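Local coordinates for protein Gp26 (PDB 4JZ5) that probably cleaves the glycan strands of the Listeria cell wall as the glycosyl hydrolase family 25 catalytic domain of a phage endolysin, at residues L168-Y174 / I187-Q193; M22-I28 / V207-C212. All coordinates share one frame; numbering follows the deposited sequence.

Interaction 1 (L168-Y174 / I187-Q193)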
# COMPACT_ATOMS: atom_id res chain seq x y z
N LEU A 168 6.37 7.74 -3.63
CA LEU A 168 6.64 7.35 -2.24
C LEU A 168 7.27 5.97 -2.15
O LEU A 168 6.72 4.99 -2.64
CB LEU A 168 5.34 7.39 -1.43
CG LEU A 168 5.54 7.52 0.08
CD1 LEU A 168 4.40 8.34 0.70
CD2 LEU A 168 5.63 6.16 0.75
N ARG A 169 8.43 5.91 -1.51
CA ARG A 169 9.15 4.65 -1.30
C ARG A 169 8.64 3.92 -0.06
O ARG A 169 8.89 4.35 1.07
CB ARG A 169 10.64 4.92 -1.12
CG ARG A 169 11.32 5.59 -2.31
CD ARG A 169 12.70 6.12 -1.94
NE ARG A 169 13.65 5.09 -1.52
CZ ARG A 169 14.47 4.43 -2.34
NH1 ARG A 169 14.49 4.68 -3.64
NH2 ARG A 169 15.28 3.51 -1.83
N TRP A 170 7.95 2.81 -0.29
CA TRP A 170 7.37 2.00 0.77
C TRP A 170 8.16 0.69 0.80
O TRP A 170 8.05 -0.14 -0.11
CB TRP A 170 5.88 1.80 0.48
CG TRP A 170 5.11 1.09 1.54
CD1 TRP A 170 5.53 0.74 2.79
CD2 TRP A 170 3.77 0.63 1.42
NE1 TRP A 170 4.53 0.10 3.46
CE2 TRP A 170 3.43 0.01 2.64
CE3 TRP A 170 2.82 0.67 0.40
CZ2 TRP A 170 2.19 -0.56 2.86
CZ3 TRP A 170 1.58 0.11 0.62
CH2 TRP A 170 1.28 -0.51 1.83
N VAL A 171 9.01 0.55 1.81
CA VAL A 171 9.98 -0.54 1.85
C VAL A 171 9.76 -1.42 3.07
O VAL A 171 9.63 -0.92 4.19
CB VAL A 171 11.42 0.01 1.88
CG1 VAL A 171 12.42 -1.13 1.76
CG2 VAL A 171 11.64 1.03 0.75
N ALA A 172 9.71 -2.73 2.83
CA ALA A 172 9.54 -3.69 3.91
C ALA A 172 10.85 -4.28 4.38
O ALA A 172 11.70 -4.67 3.57
CB ALA A 172 8.61 -4.81 3.47
N ARG A 173 10.99 -4.36 5.70
CA ARG A 173 12.09 -5.09 6.33
C ARG A 173 11.66 -5.42 7.74
O ARG A 173 11.40 -4.51 8.52
CB ARG A 173 13.38 -4.27 6.35
CG ARG A 173 14.58 -5.03 6.93
CD ARG A 173 14.95 -6.23 6.08
NE ARG A 173 16.07 -6.99 6.65
CZ ARG A 173 17.36 -6.69 6.47
NH1 ARG A 173 17.73 -5.65 5.74
NH2 ARG A 173 18.29 -7.44 7.04
N TYR A 174 11.56 -6.70 8.06
CA TYR A 174 10.90 -7.13 9.29
C TYR A 174 11.84 -7.54 10.42
O TYR A 174 11.40 -7.58 11.57
CB TYR A 174 9.98 -8.32 9.03
CG TYR A 174 8.89 -8.11 8.01
CD1 TYR A 174 8.44 -6.84 7.66
CD2 TYR A 174 8.29 -9.20 7.39
CE1 TYR A 174 7.43 -6.68 6.74
CE2 TYR A 174 7.28 -9.04 6.48
CZ TYR A 174 6.86 -7.78 6.14
OH TYR A 174 5.84 -7.67 5.22
N ILE A 187 18.08 0.32 2.56
CA ILE A 187 17.98 1.41 1.60
C ILE A 187 17.10 2.50 2.18
O ILE A 187 16.35 2.25 3.11
CB ILE A 187 17.38 0.93 0.24
CG1 ILE A 187 15.97 0.37 0.44
CG2 ILE A 187 18.29 -0.10 -0.41
CD1 ILE A 187 15.32 -0.12 -0.85
N PRO A 188 17.19 3.72 1.65
CA PRO A 188 16.31 4.77 2.16
C PRO A 188 14.85 4.45 1.94
O PRO A 188 14.47 3.81 0.94
CB PRO A 188 16.70 5.99 1.32
CG PRO A 188 18.09 5.70 0.87
CD PRO A 188 18.17 4.22 0.68
N TYR A 189 14.02 4.89 2.87
CA TYR A 189 12.58 4.66 2.77
C TYR A 189 11.83 5.92 3.14
O TYR A 189 12.34 6.78 3.87
CB TYR A 189 12.14 3.52 3.69
CG TYR A 189 12.26 3.85 5.17
CD1 TYR A 189 11.25 4.54 5.83
CD2 TYR A 189 13.37 3.47 5.90
CE1 TYR A 189 11.35 4.85 7.17
CE2 TYR A 189 13.48 3.78 7.25
CZ TYR A 189 12.46 4.46 7.88
OH TYR A 189 12.57 4.77 9.21
N ASP A 190 10.60 6.02 2.65
CA ASP A 190 9.64 7.01 3.13
C ASP A 190 8.69 6.37 4.15
O ASP A 190 8.45 6.94 5.23
CB ASP A 190 8.85 7.60 1.97
CG ASP A 190 9.72 8.36 0.99
OD1 ASP A 190 10.65 9.06 1.45
OD2 ASP A 190 9.49 8.23 -0.23
N LEU A 191 8.14 5.22 3.81
CA LEU A 191 7.29 4.44 4.71
C LEU A 191 7.96 3.07 4.89
O LEU A 191 8.32 2.44 3.91
CB LEU A 191 5.91 4.29 4.08
CG LEU A 191 4.82 3.59 4.91
CD1 LEU A 191 4.51 4.34 6.19
CD2 LEU A 191 3.55 3.43 4.07
N TRP A 192 8.14 2.64 6.14
CA TRP A 192 8.83 1.39 6.47
C TRP A 192 7.82 0.41 7.04
O TRP A 192 7.21 0.67 8.07
CB TRP A 192 9.92 1.68 7.49
CG TRP A 192 10.57 0.51 8.18
CD1 TRP A 192 10.74 -0.76 7.74
CD2 TRP A 192 11.16 0.57 9.47
NE1 TRP A 192 11.40 -1.51 8.70
CE2 TRP A 192 11.68 -0.70 9.77
CE3 TRP A 192 11.30 1.59 10.41
CZ2 TRP A 192 12.31 -0.99 10.99
CZ3 TRP A 192 11.93 1.31 11.61
CH2 TRP A 192 12.43 0.03 11.88
N GLN A 193 7.63 -0.70 6.33
CA GLN A 193 6.82 -1.80 6.84
C GLN A 193 7.72 -2.68 7.69
O GLN A 193 8.59 -3.38 7.16
CB GLN A 193 6.19 -2.59 5.71
CG GLN A 193 5.08 -3.50 6.16
CD GLN A 193 4.60 -4.33 5.01
OE1 GLN A 193 5.33 -5.18 4.50
NE2 GLN A 193 3.40 -4.05 4.53
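In the curled beta/alpha barrel of this family 25 glycosyl hydrolase, Trp170, Val171 and Ala172 pair in parallel with Leu191, Trp192 and Gln193, so that two neighbouring strands are joined edge to edge. Backbone bonds pass back and forth: Val171 N donates to Leu191 O, Val171 O accepts from Gln193 N at 2.9 Å, and Gln193 O accepts from Arg173 N. At the start of the pairing, Arg169 O takes two N-H groups, from Asp190 N and Leu191 N, while Asp190 OD2 accepts from Arg169 N at 2.9 Å, met on its anti side.

Arg169 also reaches along the incoming loop. A bend at chi3 (62°) turns its guanidinium so that NE and NH2, each 2.9 Å from Pro188 O, hold that one oxygen side-on, with the oxygen in the guanidinium plane; the remaining NH1 forms a salt bridge with Asp162.

On the face carrying Trp170, Leu191 and Gln193, Trp170 and Leu191 run side by side. Leu191 CD2 sits 3.5 Å from the centroid of the Trp170 five-membered ring, almost on its normal, in a CH-pi contact. Trp170 NE1 bonds to Asn210 on a further strand. The other face packs Val171 CG2 against Tyr189 CB and Val171 CG1 against Ile187 CD1.

Trp192 reaches past the pairing to offer NE1 to Arg173 O at 3.0 Å; the oxygen lies close to the indole plane and uses a lone pair. Gln193 is gripped by its amide: NE2 donates to Asp27, while OE1 accepts from Tyr150 and from Tyr174, whose OH stands 2.6 Å away, well above the plane of the amide carbonyl.

Interaction 2 (M22-I28 / V207-C212)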
# COMPACT_ATOMS: atom_id res chain seq x y z
N MET A 22 5.31 6.32 18.57
CA MET A 22 5.76 6.20 17.20
C MET A 22 4.59 6.38 16.24
O MET A 22 3.50 5.89 16.49
CB MET A 22 6.39 4.83 17.01
CG MET A 22 6.94 4.57 15.62
SD MET A 22 7.92 3.07 15.53
CE MET A 22 9.13 3.48 16.79
N VAL A 23 4.83 7.07 15.13
CA VAL A 23 3.83 7.13 14.08
C VAL A 23 3.49 5.70 13.62
O VAL A 23 4.37 4.88 13.41
CB VAL A 23 4.37 7.97 12.92
CG1 VAL A 23 3.46 7.85 11.72
CG2 VAL A 23 4.52 9.43 13.35
N LEU A 24 2.19 5.41 13.47
CA LEU A 24 1.72 4.09 13.10
C LEU A 24 0.80 4.17 11.90
O LEU A 24 -0.23 4.85 11.92
CB LEU A 24 0.98 3.45 14.26
CG LEU A 24 0.39 2.07 13.98
CD1 LEU A 24 1.47 1.08 13.56
CD2 LEU A 24 -0.34 1.57 15.22
N VAL A 25 1.18 3.47 10.84
CA VAL A 25 0.38 3.33 9.63
C VAL A 25 0.14 1.83 9.43
O VAL A 25 1.07 1.04 9.54
CB VAL A 25 1.14 3.94 8.42
CG1 VAL A 25 0.45 3.56 7.11
CG2 VAL A 25 1.27 5.45 8.59
N LEU A 26 -1.10 1.44 9.17
CA LEU A 26 -1.40 0.03 8.91
C LEU A 26 -1.62 -0.21 7.43
O LEU A 26 -2.00 0.70 6.70
CB LEU A 26 -2.68 -0.39 9.63
CG LEU A 26 -2.70 -0.23 11.14
CD1 LEU A 26 -4.01 -0.75 11.69
CD2 LEU A 26 -1.50 -0.90 11.78
N ASP A 27 -1.42 -1.45 7.00
CA ASP A 27 -1.99 -1.88 5.74
C ASP A 27 -2.78 -3.16 5.98
O ASP A 27 -2.36 -4.01 6.77
CB ASP A 27 -0.94 -2.01 4.62
CG ASP A 27 0.14 -3.00 4.93
OD1 ASP A 27 1.17 -2.60 5.49
OD2 ASP A 27 -0.04 -4.18 4.54
N ILE A 28 -3.94 -3.26 5.35
CA ILE A 28 -4.89 -4.34 5.56
C ILE A 28 -5.45 -4.81 4.23
O ILE A 28 -5.36 -4.13 3.20
CB ILE A 28 -6.03 -3.94 6.53
CG1 ILE A 28 -6.84 -2.78 5.97
CG2 ILE A 28 -5.46 -3.61 7.89
CD1 ILE A 28 -8.06 -2.41 6.81
N VAL A 207 -1.30 -8.13 11.78
CA VAL A 207 -1.44 -7.03 10.87
C VAL A 207 -0.07 -6.44 10.58
O VAL A 207 0.81 -6.34 11.42
CB VAL A 207 -2.44 -5.98 11.39
CG1 VAL A 207 -1.95 -5.32 12.64
CG2 VAL A 207 -2.78 -4.96 10.30
N ASP A 208 0.09 -6.01 9.33
CA ASP A 208 1.26 -5.28 8.89
C ASP A 208 1.28 -3.89 9.51
O ASP A 208 0.29 -3.13 9.42
CB ASP A 208 1.25 -5.07 7.38
CG ASP A 208 1.44 -6.33 6.57
OD1 ASP A 208 1.88 -7.38 7.09
OD2 ASP A 208 1.15 -6.27 5.34
N MET A 209 2.42 -3.54 10.11
CA MET A 209 2.60 -2.23 10.72
C MET A 209 3.74 -1.49 10.07
O MET A 209 4.73 -2.09 9.65
CB MET A 209 2.84 -2.36 12.21
CG MET A 209 1.62 -2.92 12.92
SD MET A 209 1.82 -3.05 14.70
CE MET A 209 1.61 -1.38 15.28
N ASN A 210 3.57 -0.18 9.98
CA ASN A 210 4.46 0.70 9.25
C ASN A 210 4.70 1.96 10.06
O ASN A 210 3.86 2.37 10.86
CB ASN A 210 3.87 1.13 7.89
CG ASN A 210 3.39 -0.02 7.03
OD1 ASN A 210 4.10 -0.50 6.18
ND2 ASN A 210 2.15 -0.44 7.25
N THR A 211 5.84 2.60 9.81
CA THR A 211 6.11 3.90 10.41
C THR A 211 6.80 4.81 9.39
O THR A 211 7.30 4.36 8.37
CB THR A 211 6.94 3.78 11.72
OG1 THR A 211 6.91 5.03 12.41
CG2 THR A 211 8.37 3.38 11.46
N CYS A 212 6.78 6.10 9.70
CA CYS A 212 7.30 7.14 8.83
C CYS A 212 7.39 8.42 9.62
O CYS A 212 6.89 8.51 10.75
CB CYS A 212 6.41 7.33 7.60
SG CYS A 212 4.69 7.80 7.98
O HOH W 1 -1.74 -6.61 7.19
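Asp27 sets its carboxylate between its own backbone N and carbonyl carbon (chi1 60°), and Asn210 places its amide beside its backbone N, anti to the carbonyl carbon (chi1 -52°); these turns bring the two side chains together at about a right angle. Asn210 ND2 then donates to Asp27 OD1 at 3.0 Å, an almost straight bond that lies in the amide plane and uses the anti lone pair of the acid. The other N-H of Asn210 ND2 goes to Val25 O at 2.9 Å, from above the carbonyl plane. With OD1 held by Trp170 as well, the Asn210 amide is fixed in its rotation. Asp27 OD1 is shared with Gln193, and Asp27 OD2 comes within 2.5 Å of Asp208 OD2. In family 25 hydrolases acidic residues at the ends of the barrel strands line the active-site groove, so this acidic pair with its asparagine anchor is consistent with that region.

The antiparallel backbone pairing is centred on Val25 and Asn210. Val25 N donates to Asn210 O at 2.9 Å, whereas the return bond from Asn210 N is weak because it is bent. Toward Ile28 the strands splay: Asp27 N and Asp208 O make a long, weak bond, and a water bridges the widening gap, donating to Asp27 O at 2.7 Å and accepting from Asp208 N. At the other end, Thr211 OG1 donates to Val23 O at 2.7 Å.

On the side of the sheet opposite Val25, Asp27, Asp208 and Asn210, Leu26 and Met209 lie alongside each other, Leu26 CD2 being 3.9 Å from Met209 CG. Strand 25-28 is bounded by parallel strand 46-53, where the backbones of Leu26 and Ile28 hydrogen-bond to that of Val48, while strand 206-211 has antiparallel strand 191-195 on its other edge.

In the fold
The centres of the two contacts lie about 11 Å apart in one curled sheet. Strand 191-195, from interaction 1, is the antiparallel neighbour of strand 206-211, from interaction 2, giving the order 169-172, 191-195, 206-211, 25-28. Along the chain, residues 22-28 come first, and both segments of interaction 1 fall before 207-212, so interaction 2 brings the first and last strands together and closes the barrel. The two contacts are joined directly by polar side chains, the indole of Trp170 meeting Asn210 and the amide of Gln193 meeting Asp27. The result is a continuous polar network spanning the four strands where the barrel closes.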